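Acetyltransferase (Agrobacterium tumefaciens, PDB 2FSR) probably transfers an acetyl group from acetyl-coenzyme A to an amine of an unidentified acceptor, as a member of the GNAT family of N-acetyltransferases. Local coordinates at residues A47-D50 with F51-P55; L77-W80 with H81-H85; V134-R137 with D138-F141. All blocks are in the same frame, centred on the assembly; numbering follows the deposited sequence.

All three contacts lie along single helices, but each helix sits differently in the fold. Interaction 1 lies at the last turns of helix 45-53, interaction 2 at the end of helix 66-83, which follows it in the chain, and interaction 3 in the later part of helix 128-143. All are partly buried. The first turns a tyrosine and a selenomethionine inward; the second anchors buried polar side chains to the sheet; the third combines a salt bridge with an apolar flank. Interactions 2 and 3 touch through W80 and W139, whereas 1 and 3 lie on opposite sides of the chain's centre, about 26 Å apart between centres.

Interaction 1: A47-D50 with F51-P55; sequences AYRD and FMASP
Y48 and M52, a selenomethionine, form a Met-aromatic contact one turn apart near the C-terminal end of helix 45-53. The methylene CG of M52 sits over one face of the Y48 ring, 3.9 Å from the ring centroid in a CH-pi contact, and the selenium follows at a more oblique angle. Bends at chi2 and chi3 of M52 fold the chain back, bringing its terminal CE to 3.4 Å from Y48 OH. The ring is thus accompanied along its length from CD2 to the hydroxyl. On another flank, CB of A53 lies over a face of the R49 guanidinium, 3.5 Å from NH1, while that nitrogen is hydrogen-bonded to the carbonyl O of Y64. Beneath the side chains M52 N donates to Y48 O at 2.9 Å, a regular helical bond. Just beyond, F51 O accepts from both S54 N and S54 OG, the hydroxyl at 2.7 Å, and both donors approach from the same face of the carbonyl plane. The buried side chain of Y48 packs on T69, V72 and D76 of helix 66-83 and its ring meets that of F73, so this turn joins the two consecutive helices.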
loop_
_atom_site.group_PDB
_atom_site.type_symbol
_atom_site.label_atom_id
_atom_site.label_comp_id
_atom_site.label_asym_id
_atom_site.label_seq_id
_atom_site.Cartn_x
_atom_site.Cartn_y
_atom_site.Cartn_z
ATOM N N ALA A 47 -9.962 12.492 4.574
ATOM C CA ALA A 47 -9.726 11.507 5.654
ATOM C C ALA A 47 -8.254 11.104 5.650
ATOM O O ALA A 47 -7.647 10.866 6.713
ATOM C CB ALA A 47 -10.617 10.304 5.479
ATOM N N TYR A 48 -7.664 11.035 4.452
ATOM C CA TYR A 48 -6.241 10.707 4.332
ATOM C C TYR A 48 -5.385 11.762 5.017
ATOM O O TYR A 48 -4.444 11.421 5.747
ATOM C CB TYR A 48 -5.876 10.567 2.844
ATOM C CG TYR A 48 -4.440 10.196 2.535
ATOM C CD1 TYR A 48 -4.018 8.863 2.573
ATOM C CD2 TYR A 48 -3.518 11.169 2.204
ATOM C CE1 TYR A 48 -2.703 8.536 2.278
ATOM C CE2 TYR A 48 -2.197 10.853 1.905
ATOM C CZ TYR A 48 -1.800 9.535 1.954
ATOM O OH TYR A 48 -0.491 9.218 1.646
ATOM N N ARG A 49 -5.714 13.036 4.797
ATOM C CA ARG A 49 -4.956 14.142 5.365
ATOM C C ARG A 49 -5.138 14.156 6.886
ATOM O O ARG A 49 -4.176 14.367 7.623
ATOM C CB ARG A 49 -5.414 15.469 4.738
ATOM C CG ARG A 49 -4.831 16.721 5.346
ATOM C CD ARG A 49 -3.306 16.754 5.343
ATOM N NE ARG A 49 -2.833 17.900 6.132
ATOM C CZ ARG A 49 -1.711 17.931 6.850
ATOM N NH1 ARG A 49 -0.889 16.876 6.885
ATOM N NH2 ARG A 49 -1.395 19.018 7.555
ATOM N N ASP A 50 -6.369 13.939 7.351
ATOM C CA ASP A 50 -6.632 13.815 8.794
ATOM C C ASP A 50 -5.679 12.789 9.417
ATOM O O ASP A 50 -5.017 13.071 10.426
ATOM C CB ASP A 50 -8.087 13.393 9.072
ATOM C CG ASP A 50 -9.107 14.508 8.829
ATOM O OD1 ASP A 50 -8.725 15.683 8.624
ATOM O OD2 ASP A 50 -10.321 14.188 8.854
ATOM N N PHE A 51 -5.564 11.631 8.775
ATOM C CA PHE A 51 -4.677 10.584 9.276
ATOM C C PHE A 51 -3.215 11.052 9.258
ATOM O O PHE A 51 -2.492 10.940 10.256
ATOM C CB PHE A 51 -4.824 9.304 8.435
ATOM C CG PHE A 51 -3.788 8.246 8.750
ATOM C CD1 PHE A 51 -3.968 7.395 9.825
ATOM C CD2 PHE A 51 -2.643 8.116 7.981
ATOM C CE1 PHE A 51 -3.002 6.411 10.132
ATOM C CE2 PHE A 51 -1.677 7.136 8.279
ATOM C CZ PHE A 51 -1.868 6.290 9.356
HETATM N N MSE A 52 -2.780 11.566 8.107
HETATM C CA MSE A 52 -1.378 11.918 7.908
HETATM C C MSE A 52 -0.890 13.085 8.755
HETATM O O MSE A 52 0.306 13.198 9.022
HETATM C CB MSE A 52 -1.089 12.168 6.418
HETATM C CG MSE A 52 -1.316 10.939 5.561
HETATM SE SE MSE A 52 0.192 9.697 5.718
HETATM C CE MSE A 52 1.275 10.536 4.299
ATOM N N ALA A 53 -1.824 13.935 9.198
ATOM C CA ALA A 53 -1.480 15.076 10.048
ATOM C C ALA A 53 -1.394 14.687 11.529
ATOM O O ALA A 53 -0.903 15.467 12.340
ATOM C CB ALA A 53 -2.507 16.177 9.855
ATOM N N SER A 54 -1.885 13.489 11.848
ATOM C CA SER A 54 -2.159 13.075 13.227
ATOM C C SER A 54 -1.040 12.212 13.811
ATOM O O SER A 54 -0.244 11.640 13.073
ATOM C CB SER A 54 -3.467 12.286 13.262
ATOM O OG SER A 54 -3.273 10.933 12.877
ATOM N N PRO A 55 -1.003 12.080 15.152
ATOM C CA PRO A 55 -0.046 11.152 15.774
ATOM C C PRO A 55 -0.180 9.691 15.310
ATOM O O PRO A 55 0.797 8.931 15.395
ATOM C CB PRO A 55 -0.348 11.281 17.276
ATOM C CG PRO A 55 -1.005 12.628 17.417
ATOM C CD PRO A 55 -1.789 12.836 16.147
#

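Interaction 2: L77-W80 with H81-H85; sequences LANW and HFFGH
The carbonyl oxygens of N79 and W80 meet the amides of F83 and G84 as helix 66-83 comes to its end. F83 N donates to N79 O at 2.7 Å and G84 N to W80 O at 2.9 Å; F82 N likewise donates to A78 O. G84 departs from the helix with positive phi (83°), a backbone conformation that favours glycine. A water bridges L77 O and H81 N, donating to the carbonyl and accepting from the amide.

The N79 side chain crosses beside F83. Its CG lies at the ring edge, in the ring plane, and its OD1 comes within 3.5 Å of F83 CD2, with amide and ring planes 64° apart. The same OD1 accepts a hydrogen bond from the amide of H106, which anchors the side chain. W80 meets the returning backbone with one face: CA of H85 makes a CH-pi contact 3.7 Å from the centroid of the six-membered ring, and H85 C lies over the indole. More peripherally, A78 CB touches F82 CE2 at 3.7 Å.

W80 NE1 is hydrogen-bonded to A87 O at the start of strand 87-92, and H85 hydrogen-bonds to I104 O of strand 97-105 through ND1 and to K113, just before strand 114-119, through NE2. The bonds to A87 and I104 tie the helix end and the residues that follow it to the five-stranded sheet, while the W80 ring also meets W139 of helix 128-143.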
loop_
_atom_site.group_PDB
_atom_site.type_symbol
_atom_site.label_atom_id
_atom_site.label_comp_id
_atom_site.label_asym_id
_atom_site.label_seq_id
_atom_site.Cartn_x
_atom_site.Cartn_y
_atom_site.Cartn_z
ATOM N N LEU A 77 -1.311 7.533 -6.423
ATOM C CA LEU A 77 -2.104 7.395 -7.625
ATOM C C LEU A 77 -1.197 7.244 -8.845
ATOM O O LEU A 77 -1.388 6.327 -9.644
ATOM C CB LEU A 77 -3.044 8.610 -7.767
ATOM C CG LEU A 77 -3.965 8.670 -8.991
ATOM C CD1 LEU A 77 -3.249 9.090 -10.266
ATOM C CD2 LEU A 77 -4.739 7.347 -9.232
ATOM N N ALA A 78 -0.197 8.119 -8.963
ATOM C CA ALA A 78 0.660 8.181 -10.161
ATOM C C ALA A 78 1.501 6.933 -10.415
ATOM O O ALA A 78 1.865 6.654 -11.571
ATOM C CB ALA A 78 1.564 9.404 -10.122
ATOM N N ASN A 79 1.813 6.186 -9.351
ATOM C CA ASN A 79 2.601 4.966 -9.534
ATOM C C ASN A 79 1.956 4.013 -10.551
ATOM O O ASN A 79 2.660 3.305 -11.267
ATOM C CB ASN A 79 2.868 4.260 -8.192
ATOM C CG ASN A 79 4.169 4.707 -7.528
ATOM O OD1 ASN A 79 4.965 3.865 -7.092
ATOM N ND2 ASN A 79 4.402 6.013 -7.448
ATOM N N TRP A 80 0.623 3.978 -10.613
ATOM C CA TRP A 80 -0.076 3.092 -11.576
ATOM C C TRP A 80 0.345 3.399 -13.015
ATOM O O TRP A 80 0.754 2.505 -13.751
ATOM C CB TRP A 80 -1.601 3.170 -11.415
ATOM C CG TRP A 80 -2.038 2.491 -10.178
ATOM C CD1 TRP A 80 -2.366 3.079 -8.985
ATOM C CD2 TRP A 80 -2.163 1.069 -9.973
ATOM N NE1 TRP A 80 -2.705 2.097 -8.048
ATOM C CE2 TRP A 80 -2.586 0.865 -8.637
ATOM C CE3 TRP A 80 -1.964 -0.048 -10.798
ATOM C CZ2 TRP A 80 -2.792 -0.425 -8.096
ATOM C CZ3 TRP A 80 -2.190 -1.318 -10.274
ATOM C CH2 TRP A 80 -2.598 -1.500 -8.932
ATOM N N HIS A 81 0.295 4.675 -13.372
ATOM C CA HIS A 81 0.695 5.126 -14.702
ATOM C C HIS A 81 2.158 4.834 -14.987
ATOM O O HIS A 81 2.515 4.422 -16.098
ATOM C CB HIS A 81 0.441 6.632 -14.795
ATOM C CG HIS A 81 0.724 7.228 -16.137
ATOM N ND1 HIS A 81 -0.212 7.249 -17.148
ATOM C CD2 HIS A 81 1.817 7.870 -16.615
ATOM C CE1 HIS A 81 0.306 7.850 -18.207
ATOM N NE2 HIS A 81 1.534 8.241 -17.908
ATOM N N PHE A 82 3.009 5.046 -13.986
ATOM C CA PHE A 82 4.451 4.954 -14.172
ATOM C C PHE A 82 4.989 3.531 -14.134
ATOM O O PHE A 82 5.970 3.227 -14.845
ATOM C CB PHE A 82 5.164 5.769 -13.111
ATOM C CG PHE A 82 4.962 7.267 -13.225
ATOM C CD1 PHE A 82 4.922 7.924 -14.469
ATOM C CD2 PHE A 82 4.878 8.034 -12.060
ATOM C CE1 PHE A 82 4.767 9.322 -14.524
ATOM C CE2 PHE A 82 4.730 9.421 -12.112
ATOM C CZ PHE A 82 4.659 10.058 -13.334
ATOM N N PHE A 83 4.393 2.688 -13.281
ATOM C CA PHE A 83 4.962 1.361 -12.985
ATOM C C PHE A 83 4.017 0.195 -13.141
ATOM O O PHE A 83 4.473 -0.961 -13.134
ATOM C CB PHE A 83 5.511 1.305 -11.555
ATOM C CG PHE A 83 6.482 2.384 -11.245
ATOM C CD1 PHE A 83 7.719 2.432 -11.887
ATOM C CD2 PHE A 83 6.160 3.353 -10.303
ATOM C CE1 PHE A 83 8.611 3.464 -11.605
ATOM C CE2 PHE A 83 7.034 4.381 -10.006
ATOM C CZ PHE A 83 8.267 4.439 -10.665
ATOM N N GLY A 84 2.720 0.458 -13.248
ATOM C CA GLY A 84 1.722 -0.621 -13.349
ATOM C C GLY A 84 1.314 -1.217 -12.005
ATOM O O GLY A 84 0.661 -2.255 -11.948
ATOM N N HIS A 85 1.698 -0.520 -10.944
ATOM C CA HIS A 85 1.278 -0.813 -9.569
ATOM C C HIS A 85 1.236 0.506 -8.802
ATOM O O HIS A 85 1.771 1.528 -9.273
ATOM C CB HIS A 85 2.242 -1.801 -8.886
ATOM C CG HIS A 85 3.650 -1.284 -8.763
ATOM N ND1 HIS A 85 3.991 -0.219 -7.957
ATOM C CD2 HIS A 85 4.795 -1.659 -9.391
ATOM C CE1 HIS A 85 5.293 0.015 -8.062
ATOM N NE2 HIS A 85 5.802 -0.843 -8.931
HETATM O O HOH W 1 -1.837 6.503 -12.401
#

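Interaction 3: V134-R137 with D138-F141; sequences VALR and DWAF
Four consecutive i to i+4 hydrogen bonds join 134-137 to 138-141, from D138 N to V134 O at 2.9 Å through to F141 N to R137 O at 3.0 Å. All four are short and close to straight, so this part of helix 128-143 is regular. On this frame the neighbouring residues R137 and D138 pair, their side chains brought alongside each other by a bend in the arginine.

Their salt bridge is side-on but centred on a single oxygen. R137 presents NE and NH2, and both donate to D138 OD1, at 2.8 Å and 2.7 Å respectively. The oxygen lies almost exactly in the guanidinium plane, while the donors reach its syn side from the same face of the carboxylate; the two planar groups are turned 33° apart. An extended start to the R137 chain followed by the bend at chi3 (74°) brings the guanidinium round to its neighbour. The two hydrogen bonds to OD1 restrict rotation of the guanidinium, and the paired opposite charges probably favour the ionised form of each group. D138 OD2 also lies beside V134, 3.7 Å from its CG1.

The aliphatic part of R137 packs as well: its CG lies 3.6 Å from F141 CE2, and the guanidinium is inclined by only 20° to the phenyl plane, although the side chains cross. On another flank, L136 CD1 approaches W139 CE3 at 4.1 Å, the two side chains running alongside.

L136 and A140 pack on strand 97-105, and L136 and W139 also touch L30 of strand 30-31. R137 and F141 lean on L149 of strand 149-153, so these two turns contact both antiparallel sheets.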
loop_
_atom_site.group_PDB
_atom_site.type_symbol
_atom_site.label_atom_id
_atom_site.label_comp_id
_atom_site.label_asym_id
_atom_site.label_seq_id
_atom_site.Cartn_x
_atom_site.Cartn_y
_atom_site.Cartn_z
ATOM N N VAL A 134 -2.224 -9.187 1.622
ATOM C CA VAL A 134 -2.168 -10.477 0.917
ATOM C C VAL A 134 -2.709 -10.331 -0.500
ATOM O O VAL A 134 -2.108 -10.855 -1.465
ATOM C CB VAL A 134 -2.961 -11.574 1.687
ATOM C CG1 VAL A 134 -3.313 -12.754 0.779
ATOM C CG2 VAL A 134 -2.171 -12.029 2.925
ATOM N N ALA A 135 -3.829 -9.625 -0.645
ATOM C CA ALA A 135 -4.475 -9.469 -1.946
ATOM C C ALA A 135 -3.581 -8.718 -2.911
ATOM O O ALA A 135 -3.392 -9.154 -4.050
ATOM C CB ALA A 135 -5.830 -8.773 -1.805
ATOM N N LEU A 136 -3.014 -7.594 -2.470
ATOM C CA LEU A 136 -2.191 -6.815 -3.402
ATOM C C LEU A 136 -0.838 -7.474 -3.652
ATOM O O LEU A 136 -0.327 -7.433 -4.779
ATOM C CB LEU A 136 -2.024 -5.370 -2.922
ATOM C CG LEU A 136 -1.413 -4.421 -3.953
ATOM C CD1 LEU A 136 -2.226 -4.333 -5.254
ATOM C CD2 LEU A 136 -1.188 -3.032 -3.341
ATOM N N ARG A 137 -0.247 -8.050 -2.609
ATOM C CA ARG A 137 0.982 -8.857 -2.752
ATOM C C ARG A 137 0.800 -9.959 -3.795
ATOM O O ARG A 137 1.624 -10.107 -4.712
ATOM C CB ARG A 137 1.368 -9.490 -1.415
ATOM C CG ARG A 137 2.549 -10.486 -1.471
ATOM C CD ARG A 137 2.508 -11.462 -0.308
ATOM N NE ARG A 137 1.457 -12.469 -0.479
ATOM C CZ ARG A 137 1.016 -13.299 0.469
ATOM N NH1 ARG A 137 1.512 -13.254 1.699
ATOM N NH2 ARG A 137 0.062 -14.171 0.180
ATOM N N ASP A 138 -0.257 -10.751 -3.644
ATOM C CA ASP A 138 -0.504 -11.853 -4.584
ATOM C C ASP A 138 -0.750 -11.344 -5.990
ATOM O O ASP A 138 -0.260 -11.934 -6.959
ATOM C CB ASP A 138 -1.714 -12.671 -4.137
ATOM C CG ASP A 138 -1.424 -13.552 -2.934
ATOM O OD1 ASP A 138 -0.285 -13.561 -2.436
ATOM O OD2 ASP A 138 -2.369 -14.234 -2.486
ATOM N N TRP A 139 -1.544 -10.285 -6.118
ATOM C CA TRP A 139 -1.806 -9.684 -7.423
ATOM C C TRP A 139 -0.490 -9.272 -8.092
ATOM O O TRP A 139 -0.296 -9.493 -9.298
ATOM C CB TRP A 139 -2.735 -8.475 -7.261
ATOM C CG TRP A 139 -3.055 -7.826 -8.547
ATOM C CD1 TRP A 139 -4.081 -8.128 -9.377
ATOM C CD2 TRP A 139 -2.342 -6.745 -9.157
ATOM N NE1 TRP A 139 -4.067 -7.297 -10.471
ATOM C CE2 TRP A 139 -2.998 -6.447 -10.368
ATOM C CE3 TRP A 139 -1.211 -6.008 -8.799
ATOM C CZ2 TRP A 139 -2.564 -5.426 -11.229
ATOM C CZ3 TRP A 139 -0.772 -4.986 -9.661
ATOM C CH2 TRP A 139 -1.447 -4.718 -10.857
ATOM N N ALA A 140 0.417 -8.672 -7.320
ATOM C CA ALA A 140 1.708 -8.239 -7.873
ATOM C C ALA A 140 2.558 -9.420 -8.326
ATOM O O ALA A 140 3.163 -9.369 -9.404
ATOM C CB ALA A 140 2.470 -7.415 -6.871
ATOM N N PHE A 141 2.629 -10.467 -7.502
ATOM C CA PHE A 141 3.435 -11.634 -7.854
ATOM C C PHE A 141 2.830 -12.372 -9.043
ATOM O O PHE A 141 3.559 -12.886 -9.904
ATOM C CB PHE A 141 3.600 -12.612 -6.692
ATOM C CG PHE A 141 4.573 -12.163 -5.640
ATOM C CD1 PHE A 141 5.753 -11.494 -5.974
ATOM C CD2 PHE A 141 4.325 -12.445 -4.305
ATOM C CE1 PHE A 141 6.644 -11.093 -4.987
ATOM C CE2 PHE A 141 5.221 -12.058 -3.320
ATOM C CZ PHE A 141 6.372 -11.382 -3.647
#